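Local coordinates for hypothetical membrane protein (Corynebacterium glutamicum, PDB 6JSB) that binds heme and probably passes it along the heme-uptake machinery of corynebacteria, at residues Arg17-Glu25 with Gly50-Thr58; Gly39-Glu47 with Lys70-Thr78. All coordinates share one frame; numbering follows the deposited sequence. Where two conformers were deposited one is given.

Interaction 1: Arg17-Glu25 with Gly50-Thr58; sequences RESFNNYLE and GTKSAREFT. With HEM (protoporphyrin IX containing Fe), chain C.
Glu25 and Arg55 meet through their torsions: Glu25 runs extended from a CG lying beside its own backbone N (chi1 -63°), while Arg55 is straight as far as CD and then bends at chi3, -72°, laying its guanidinium across the carboxylate. The grip is side-on and two-pronged. NE of Arg55 donates to OE2 of Glu25 at 2.8 Å and NH2 of Arg55 to OE1 of Glu25 at 2.9 Å, both close to the guanidinium plane, although the two flat groups are turned 45° apart. The nearly straight bond from Lys52 N to Glu25 OE2, also 2.8 Å, arrives from the opposite face of the carboxylate, so OE2 is held by two donors and the 50-58 loop is tied to Glu25. One turn earlier, CB of Asn21 packs on Lys52 O at 3.4 Å, and the Asn21 amide stands almost upright to the Phe57 ring. A water accepts from Asn21 ND2 at 2.9 Å and lies within bonding distance of Lys52 O and Arg55 O; OD1 of Asn21 is taken by Trp77. Toward solvent, CB of Asn22 rests against Ser53 OG and CG of Glu18 against Ser53 O. The opposite flank of helix 18-24 carries Ser19, bonded to a heme propionate, and Tyr23, whose OH binds the iron at 2.1 Å and pairs with His80: the tyrosine-ligated heme site of an HtaA-family domain.

Interaction 2: Gly39-Glu47 with Lys70-Thr78; sequences GIEVRDGVE and KLGGGVHWT
Ile40 lies alongside Trp77, its CG1 3.5 Å from CD1 of the indole, on the tightly packed face of an antiparallel strand pair. On this face Ile40 CG2 reaches Val75 CG1 at 3.9 Å, and the other methyl of Val75, CG2, is shared by Val42 and Val46. Val75 CG1 also sits over one face of the indole of Trp77, two residues on in its own strand; NE1 of Trp77 is bonded to Asn21. The opposite face, with Glu41, His76 and Arg43, is looser and more polar. Here Arg43 takes a chi1 of 66°, which swings its extended chain back over the neighbouring strand, and the guanidinium lies flat above Gly74 CA, 3.8 Å from CZ of Arg43. A long salt bridge joins Arg43 NE to Asp44 OD2 at 3.5 Å. Between the faces, Glu41 and His76 exchange two backbone bonds, His76 N to Glu41 O being 2.9 Å. Beyond Arg43 the chain reverses in a type I' turn, whose Val46 N and the facing Gly74 N approach Arg43 O from opposite sides of the carbonyl plane. The chemistry implies a divided strand pair: apolar contacts pack the face of Ile40, Val42, Val75 and Trp77, while on the polar face Arg43 and His76 reach Asp100 and Asp98 of strand 95-109.

In the fold
Interactions 1 and 2 have centres 13 Å apart and interlock, since their segments alternate along the chain. Strands 56-65 and 68-81 are neighbours in one antiparallel sheet, and Thr58 N meets Glu47 O at 2.9 Å, a probable hydrogen bond joining the two contacts. The helix of interaction 1 rests on the apolar face of interaction 2: beside the Asn21-Trp77 bond (OD1 of Asn21 to NE1 of Trp77, 2.9 Å), Phe20 CE2 lies 3.5 Å from Trp77 CD1, and Ile40 CD1 packs 3.5 Å from Glu25 OE2. That helix carries Tyr23, the iron ligand, on its flank away from 50-58. Interaction 2 stands behind it, the Trp77 side chain being about 7 Å from the heme and about 8 Å from the side chain of Tyr23.

Interaction 1: Arg17-Glu25 with Gly50-Thr58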
loop_
_atom_site.group_PDB
_atom_site.type_symbol
_atom_site.label_atom_id
_atom_site.label_comp_id
_atom_site.label_asym_id
_atom_site.label_seq_id
_atom_site.Cartn_x
_atom_site.Cartn_y
_atom_site.Cartn_z
ATOM N N ARG A 17 6.325 -4.327 -0.420
ATOM C CA ARG A 17 7.656 -4.744 -0.824
ATOM C C ARG A 17 8.175 -5.803 0.171
ATOM O O ARG A 17 8.279 -5.493 1.363
ATOM C CB ARG A 17 8.580 -3.524 -0.870
ATOM C CG ARG A 17 10.010 -3.802 -1.167
ATOM C CD ARG A 17 10.409 -4.022 -2.658
ATOM N NE ARG A 17 11.824 -4.400 -2.525
ATOM C CZ ARG A 17 12.861 -3.734 -2.999
ATOM N NH1 ARG A 17 12.643 -2.701 -3.831
ATOM N NH2 ARG A 17 14.100 -4.160 -2.701
ATOM N N GLU A 18 8.480 -7.039 -0.293
ATOM C CA GLU A 18 8.846 -8.085 0.685
ATOM C C GLU A 18 10.058 -7.692 1.498
ATOM O O GLU A 18 10.103 -7.948 2.721
ATOM C CB GLU A 18 9.115 -9.419 0.002
ATOM C CG GLU A 18 7.871 -9.994 -0.620
ATOM C CD GLU A 18 8.195 -11.195 -1.489
ATOM O OE1 GLU A 18 7.269 -11.975 -1.720
ATOM O OE2 GLU A 18 9.317 -11.323 -1.988
ATOM N N SER A 19 11.078 -7.096 0.844
ATOM C CA SER A 19 12.301 -6.814 1.598
ATOM C C SER A 19 12.056 -5.692 2.602
ATOM O O SER A 19 12.769 -5.610 3.599
ATOM C CB SER A 19 13.463 -6.492 0.624
ATOM O OG SER A 19 13.215 -5.293 -0.164
ATOM N N PHE A 20 11.006 -4.874 2.383
ATOM C CA PHE A 20 10.701 -3.808 3.343
ATOM C C PHE A 20 10.062 -4.438 4.580
ATOM O O PHE A 20 10.435 -4.136 5.724
ATOM C CB PHE A 20 9.745 -2.770 2.729
ATOM C CG PHE A 20 9.400 -1.695 3.730
ATOM C CD1 PHE A 20 10.394 -0.792 4.152
ATOM C CD2 PHE A 20 8.128 -1.622 4.234
ATOM C CE1 PHE A 20 10.088 0.186 5.117
ATOM C CE2 PHE A 20 7.788 -0.630 5.182
ATOM C CZ PHE A 20 8.788 0.260 5.627
ATOM N N ASN A 21 9.117 -5.364 4.364
ATOM C CA ASN A 21 8.520 -6.049 5.523
ATOM C C ASN A 21 9.554 -6.861 6.278
ATOM O O ASN A 21 9.547 -6.905 7.520
ATOM C CB ASN A 21 7.386 -6.990 5.080
ATOM C CG ASN A 21 6.225 -6.212 4.407
ATOM O OD1 ASN A 21 5.856 -5.124 4.844
ATOM N ND2 ASN A 21 5.618 -6.824 3.385
ATOM N N ASN A 22 10.446 -7.520 5.553
ATOM C CA ASN A 22 11.548 -8.262 6.203
ATOM C C ASN A 22 12.410 -7.348 7.068
ATOM O O ASN A 22 12.796 -7.686 8.193
ATOM C CB ASN A 22 12.412 -8.895 5.117
ATOM C CG ASN A 22 13.481 -9.780 5.707
ATOM O OD1 ASN A 22 13.142 -10.767 6.350
ATOM N ND2 ASN A 22 14.750 -9.450 5.519
ATOM N N TYR A 23 12.757 -6.166 6.543
ATOM C CA TYR A 23 13.567 -5.220 7.307
ATOM C C TYR A 23 12.788 -4.662 8.499
ATOM O O TYR A 23 13.318 -4.602 9.616
ATOM C CB TYR A 23 13.983 -4.094 6.346
ATOM C CG TYR A 23 14.128 -2.753 7.001
ATOM C CD1 TYR A 23 15.264 -2.445 7.756
ATOM C CD2 TYR A 23 13.179 -1.752 6.785
ATOM C CE1 TYR A 23 15.386 -1.110 8.347
ATOM C CE2 TYR A 23 13.312 -0.467 7.338
ATOM C CZ TYR A 23 14.402 -0.185 8.111
ATOM O OH TYR A 23 14.545 1.046 8.680
ATOM N N LEU A 24 11.539 -4.260 8.276
ATOM C CA LEU A 24 10.782 -3.567 9.325
ATOM C C LEU A 24 10.508 -4.499 10.502
ATOM O O LEU A 24 10.590 -4.083 11.666
ATOM C CB LEU A 24 9.498 -2.980 8.683
ATOM C CG LEU A 24 8.656 -2.017 9.574
ATOM C CD1 LEU A 24 7.718 -2.860 10.532
ATOM C CD2 LEU A 24 9.504 -1.048 10.416
ATOM N N GLU A 25 10.179 -5.760 10.239
ATOM C CA GLU A 25 9.899 -6.697 11.331
ATOM C C GLU A 25 11.158 -7.332 11.884
ATOM O O GLU A 25 11.065 -8.107 12.861
ATOM C CB GLU A 25 8.958 -7.786 10.812
ATOM C CG GLU A 25 7.618 -7.197 10.392
ATOM C CD GLU A 25 6.559 -8.311 10.089
ATOM O OE1 GLU A 25 5.917 -8.746 11.075
ATOM O OE2 GLU A 25 6.395 -8.682 8.898
ATOM N N GLY A 50 1.578 -14.532 7.166
ATOM C CA GLY A 50 3.021 -14.566 7.123
ATOM C C GLY A 50 3.654 -13.362 7.807
ATOM O O GLY A 50 2.984 -12.404 8.160
ATOM N N THR A 51 4.987 -13.414 7.926
ATOM C CA THR A 51 5.776 -12.282 8.444
ATOM C C THR A 51 7.028 -12.111 7.587
ATOM O O THR A 51 7.449 -13.017 6.846
ATOM C CB THR A 51 6.191 -12.443 9.943
ATOM O OG1 THR A 51 7.057 -13.583 10.042
ATOM C CG2 THR A 51 4.967 -12.649 10.869
ATOM N N LYS A 52 7.603 -10.910 7.658
ATOM C CA LYS A 52 8.914 -10.637 7.014
ATOM C C LYS A 52 8.773 -10.865 5.513
ATOM O O LYS A 52 7.759 -10.411 4.942
ATOM C CB LYS A 52 10.030 -11.468 7.692
ATOM C CG LYS A 52 10.317 -10.949 9.058
ATOM C CD LYS A 52 11.677 -11.515 9.617
ATOM C CE LYS A 52 11.591 -13.028 9.705
ATOM N NZ LYS A 52 12.828 -13.613 10.350
ATOM N N SER A 53 9.734 -11.548 4.863
ATOM C CA SER A 53 9.650 -11.671 3.394
ATOM C C SER A 53 8.471 -12.514 2.970
ATOM O O SER A 53 8.063 -12.411 1.811
ATOM C CB SER A 53 10.914 -12.314 2.805
ATOM O OG SER A 53 12.086 -11.560 3.142
ATOM N N ALA A 54 7.883 -13.278 3.891
ATOM C CA ALA A 54 6.740 -14.112 3.523
ATOM C C ALA A 54 5.414 -13.417 3.702
ATOM O O ALA A 54 4.370 -13.989 3.375
ATOM C CB ALA A 54 6.756 -15.391 4.372
ATOM N N ARG A 55 5.410 -12.202 4.234
ATOM C CA ARG A 55 4.140 -11.576 4.544
ATOM C C ARG A 55 3.425 -11.194 3.253
ATOM O O ARG A 55 4.042 -10.683 2.281
ATOM C CB ARG A 55 4.349 -10.312 5.394
ATOM C CG ARG A 55 3.001 -9.636 5.776
ATOM C CD ARG A 55 3.302 -8.512 6.771
ATOM N NE ARG A 55 3.699 -8.966 8.139
ATOM C CZ ARG A 55 2.820 -9.253 9.088
ATOM N NH1 ARG A 55 1.499 -9.299 8.838
ATOM N NH2 ARG A 55 3.270 -9.512 10.329
ATOM N N GLU A 56 2.120 -11.395 3.279
ATOM C CA GLU A 56 1.246 -10.990 2.147
ATOM C C GLU A 56 0.121 -10.123 2.677
ATOM O O GLU A 56 -0.292 -10.247 3.852
ATOM C CB GLU A 56 0.641 -12.261 1.490
ATOM C CG GLU A 56 1.729 -13.097 0.793
ATOM C CD GLU A 56 1.160 -14.324 0.114
ATOM O OE1 GLU A 56 1.083 -15.343 0.788
ATOM O OE2 GLU A 56 0.756 -14.256 -1.083
ATOM N N PHE A 57 -0.389 -9.218 1.822
ATOM C CA PHE A 57 -1.581 -8.457 2.176
ATOM C C PHE A 57 -2.619 -8.603 1.085
ATOM O O PHE A 57 -2.269 -8.483 -0.105
ATOM C CB PHE A 57 -1.286 -6.911 2.283
ATOM C CG PHE A 57 -0.247 -6.518 3.282
ATOM C CD1 PHE A 57 0.959 -5.969 2.838
ATOM C CD2 PHE A 57 -0.492 -6.650 4.650
ATOM C CE1 PHE A 57 1.956 -5.557 3.759
ATOM C CE2 PHE A 57 0.458 -6.231 5.541
ATOM C CZ PHE A 57 1.691 -5.712 5.118
ATOM N N THR A 58 -3.886 -8.795 1.462
ATOM C CA THR A 58 -4.952 -8.646 0.465
ATOM C C THR A 58 -5.761 -7.416 0.852
ATOM O O THR A 58 -5.991 -7.171 2.042
ATOM C CB THR A 58 -5.903 -9.854 0.361
ATOM O OG1 THR A 58 -6.716 -9.903 1.538
ATOM C CG2 THR A 58 -5.114 -11.135 0.187
HETATM C CHA HEM C . 16.710 0.192 5.148
HETATM C CHB HEM C . 18.366 1.881 9.380
HETATM C CHC HEM C . 14.759 5.180 9.366
HETATM C CHD HEM C . 12.912 3.236 5.266
HETATM C C1A HEM C . 17.498 0.435 6.257
HETATM C C2A HEM C . 18.778 -0.209 6.482
HETATM C C3A HEM C . 19.266 0.231 7.665
HETATM C C4A HEM C . 18.284 1.178 8.193
HETATM C CMA HEM C . 20.606 -0.168 8.356
HETATM C CAA HEM C . 19.423 -1.207 5.496
HETATM C CBA HEM C . 19.072 -2.631 5.903
HETATM C CGA HEM C . 19.401 -3.570 4.764
HETATM O O1A HEM C . 19.286 -4.810 4.972
HETATM O O2A HEM C . 19.760 -3.062 3.654
HETATM C C1B HEM C . 17.533 2.904 9.738
HETATM C C2B HEM C . 17.666 3.708 10.954
HETATM C C3B HEM C . 16.681 4.624 10.954
HETATM C C4B HEM C . 15.857 4.425 9.755
HETATM C CMB HEM C . 18.821 3.487 11.971
HETATM C CAB HEM C . 16.351 5.728 12.002
HETATM C CBB HEM C . 16.785 5.650 13.264
HETATM C C1C HEM C . 13.929 4.945 8.265
HETATM C C2C HEM C . 12.734 5.686 7.938
HETATM C C3C HEM C . 12.182 5.132 6.832
HETATM C C4C HEM C . 13.064 4.057 6.387
HETATM C CMC HEM C . 12.119 6.825 8.794
HETATM C CAC HEM C . 10.875 5.624 6.236
HETATM C CBC HEM C . 10.090 4.747 5.627
HETATM C C1D HEM C . 13.804 2.254 4.890
HETATM C C2D HEM C . 13.678 1.453 3.694
HETATM C C3D HEM C . 14.720 0.596 3.634
HETATM C C4D HEM C . 15.537 0.815 4.817
HETATM C CMD HEM C . 12.547 1.654 2.663
HETATM C CAD HEM C . 14.980 -0.452 2.509
HETATM C CBD HEM C . 14.408 -1.798 3.025
HETATM C CGD HEM C . 14.614 -2.829 1.917
HETATM O O1D HEM C . 15.809 -3.246 1.734
HETATM O O2D HEM C . 13.580 -3.176 1.245
HETATM N NA HEM C . 17.207 1.316 7.320
HETATM N NB HEM C . 16.409 3.346 9.073
HETATM N NC HEM C . 14.110 3.971 7.277
HETATM N ND HEM C . 14.924 1.815 5.542
HETATM FE FE HEM C . 15.450 2.516 7.433
HETATM O O HOH W 1 6.474 -9.434 2.548
#

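Interaction 2: Gly39-Glu47 with Lys70-Thr78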
loop_
_atom_site.group_PDB
_atom_site.type_symbol
_atom_site.label_atom_id
_atom_site.label_comp_id
_atom_site.label_asym_id
_atom_site.label_seq_id
_atom_site.Cartn_x
_atom_site.Cartn_y
_atom_site.Cartn_z
ATOM N N GLY A 39 5.992 -2.836 14.617
ATOM C CA GLY A 39 5.685 -3.964 13.761
ATOM C C GLY A 39 4.638 -3.513 12.775
ATOM O O GLY A 39 4.665 -2.364 12.320
ATOM N N ILE A 40 3.781 -4.458 12.369
ATOM C CA ILE A 40 2.789 -4.184 11.329
ATOM C C ILE A 40 1.383 -4.427 11.881
ATOM O O ILE A 40 1.122 -5.485 12.483
ATOM C CB ILE A 40 3.066 -5.075 10.089
ATOM C CG1 ILE A 40 4.464 -4.732 9.532
ATOM C CG2 ILE A 40 1.915 -4.980 9.038
ATOM C CD1 ILE A 40 4.903 -5.531 8.287
ATOM N N GLU A 41 0.481 -3.461 11.697
ATOM C CA GLU A 41 -0.927 -3.617 12.035
ATOM C C GLU A 41 -1.757 -3.348 10.790
ATOM O O GLU A 41 -1.428 -2.463 9.998
ATOM C CB GLU A 41 -1.354 -2.651 13.184
ATOM C CG GLU A 41 -2.785 -2.854 13.683
ATOM C CD GLU A 41 -3.067 -2.165 15.027
ATOM O OE1 GLU A 41 -2.572 -1.040 15.248
ATOM O OE2 GLU A 41 -3.758 -2.759 15.890
ATOM N N VAL A 42 -2.811 -4.141 10.582
ATOM C CA VAL A 42 -3.675 -3.939 9.418
ATOM C C VAL A 42 -5.090 -3.603 9.905
ATOM O O VAL A 42 -5.445 -3.887 11.059
ATOM C CB VAL A 42 -3.672 -5.173 8.469
ATOM C CG1 VAL A 42 -2.201 -5.552 8.124
ATOM C CG2 VAL A 42 -4.455 -6.340 9.123
ATOM N N ARG A 43 -5.905 -2.991 9.027
ATOM C CA ARG A 43 -7.229 -2.574 9.433
ATOM C C ARG A 43 -8.145 -2.461 8.210
ATOM O O ARG A 43 -7.696 -2.482 7.051
ATOM C CB ARG A 43 -7.170 -1.227 10.176
ATOM C CG ARG A 43 -6.710 -0.071 9.261
ATOM C CD ARG A 43 -6.684 1.229 10.084
ATOM N NE ARG A 43 -6.426 2.408 9.235
ATOM C CZ ARG A 43 -5.220 2.746 8.807
ATOM N NH1 ARG A 43 -4.145 2.001 9.117
ATOM N NH2 ARG A 43 -5.092 3.864 8.061
ATOM N N ASP A 44 -9.440 -2.287 8.514
ATOM C CA ASP A 44 -10.445 -1.880 7.535
ATOM C C ASP A 44 -10.501 -2.848 6.354
ATOM O O ASP A 44 -10.757 -2.448 5.213
ATOM C CB ASP A 44 -10.206 -0.429 7.051
ATOM C CG ASP A 44 -10.355 0.608 8.207
ATOM O OD1 ASP A 44 -11.139 0.364 9.138
ATOM O OD2 ASP A 44 -9.685 1.668 8.218
ATOM N N GLY A 45 -10.365 -4.134 6.645
ATOM C CA GLY A 45 -10.638 -5.117 5.617
ATOM C C GLY A 45 -9.389 -5.746 5.035
ATOM O O GLY A 45 -9.505 -6.734 4.312
ATOM N N VAL A 46 -8.205 -5.211 5.314
ATOM C CA VAL A 46 -6.990 -5.896 4.867
ATOM C C VAL A 46 -6.888 -7.218 5.613
ATOM O O VAL A 46 -7.144 -7.293 6.819
ATOM C CB VAL A 46 -5.748 -5.022 5.112
ATOM C CG1 VAL A 46 -4.476 -5.842 4.976
ATOM C CG2 VAL A 46 -5.710 -3.881 4.097
ATOM N N GLU A 47 -6.516 -8.267 4.893
ATOM C CA GLU A 47 -6.118 -9.527 5.494
ATOM C C GLU A 47 -4.627 -9.737 5.282
ATOM O O GLU A 47 -4.054 -9.327 4.261
ATOM C CB GLU A 47 -6.884 -10.690 4.855
ATOM C CG GLU A 47 -8.394 -10.556 4.921
ATOM C CD GLU A 47 -8.983 -11.101 6.204
ATOM O OE1 GLU A 47 -8.197 -11.492 7.107
ATOM O OE2 GLU A 47 -10.237 -11.139 6.307
ATOM N N LYS A 70 -11.153 0.981 -6.949
ATOM C CA LYS A 70 -10.988 1.626 -5.639
ATOM C C LYS A 70 -10.859 0.515 -4.610
ATOM O O LYS A 70 -11.710 -0.376 -4.559
ATOM C CB LYS A 70 -12.207 2.508 -5.309
ATOM C CG LYS A 70 -12.616 3.454 -6.446
ATOM C CD LYS A 70 -11.663 4.586 -6.578
ATOM C CE LYS A 70 -11.821 5.605 -5.472
ATOM N NZ LYS A 70 -10.741 6.593 -5.711
ATOM N N LEU A 71 -9.782 0.534 -3.836
ATOM C CA LEU A 71 -9.575 -0.405 -2.733
ATOM C C LEU A 71 -9.794 0.296 -1.389
ATOM O O LEU A 71 -9.712 1.522 -1.270
ATOM C CB LEU A 71 -8.150 -0.994 -2.771
ATOM C CG LEU A 71 -7.675 -1.600 -4.113
ATOM C CD1 LEU A 71 -6.214 -1.980 -4.124
ATOM C CD2 LEU A 71 -8.557 -2.780 -4.548
ATOM N N GLY A 72 -10.086 -0.501 -0.360
ATOM C CA GLY A 72 -10.144 -0.017 1.004
ATOM C C GLY A 72 -9.015 -0.656 1.793
ATOM O O GLY A 72 -8.207 -1.399 1.241
ATOM N N GLY A 73 -8.962 -0.331 3.086
ATOM C CA GLY A 73 -8.004 -0.995 3.957
ATOM C C GLY A 73 -6.828 -0.090 4.320
ATOM O O GLY A 73 -6.545 0.908 3.659
ATOM N N GLY A 74 -6.149 -0.450 5.407
ATOM C CA GLY A 74 -4.993 0.310 5.865
ATOM C C GLY A 74 -3.945 -0.628 6.418
ATOM O O GLY A 74 -4.265 -1.686 6.969
ATOM N N VAL A 75 -2.679 -0.225 6.265
ATOM C CA VAL A 75 -1.554 -0.941 6.883
ATOM C C VAL A 75 -0.640 0.082 7.548
ATOM O O VAL A 75 -0.359 1.126 6.963
ATOM C CB VAL A 75 -0.758 -1.761 5.851
ATOM C CG1 VAL A 75 0.426 -2.413 6.536
ATOM C CG2 VAL A 75 -1.667 -2.824 5.188
ATOM N N HIS A 76 -0.164 -0.226 8.762
ATOM C CA HIS A 76 0.651 0.720 9.542
ATOM C C HIS A 76 1.933 -0.003 9.922
ATOM O O HIS A 76 1.865 -1.061 10.577
ATOM C CB HIS A 76 -0.119 1.113 10.817
ATOM C CG HIS A 76 0.533 2.176 11.640
ATOM N ND1 HIS A 76 0.295 2.283 12.997
ATOM C CD2 HIS A 76 1.387 3.175 11.317
ATOM C CE1 HIS A 76 0.983 3.313 13.477
ATOM N NE2 HIS A 76 1.644 3.883 12.481
ATOM N N TRP A 77 3.094 0.561 9.569
ATOM C CA TRP A 77 4.389 0.001 9.970
ATOM C C TRP A 77 5.064 0.937 10.976
ATOM O O TRP A 77 5.076 2.165 10.773
ATOM C CB TRP A 77 5.343 -0.091 8.788
ATOM C CG TRP A 77 4.966 -0.997 7.639
ATOM C CD1 TRP A 77 5.545 -2.220 7.356
ATOM C CD2 TRP A 77 4.075 -0.706 6.545
ATOM N NE1 TRP A 77 5.025 -2.723 6.182
ATOM C CE2 TRP A 77 4.098 -1.819 5.680
ATOM C CE3 TRP A 77 3.213 0.385 6.245
ATOM C CZ2 TRP A 77 3.342 -1.863 4.487
ATOM C CZ3 TRP A 77 2.466 0.349 5.089
ATOM C CH2 TRP A 77 2.515 -0.784 4.217
ATOM N N THR A 78 5.685 0.369 12.012
ATOM C CA THR A 78 6.373 1.205 12.999
ATOM C C THR A 78 7.691 0.536 13.378
ATOM O O THR A 78 7.732 -0.665 13.659
ATOM C CB THR A 78 5.529 1.393 14.284
ATOM O OG1 THR A 78 4.880 0.181 14.653
ATOM C CG2 THR A 78 4.404 2.445 14.036
#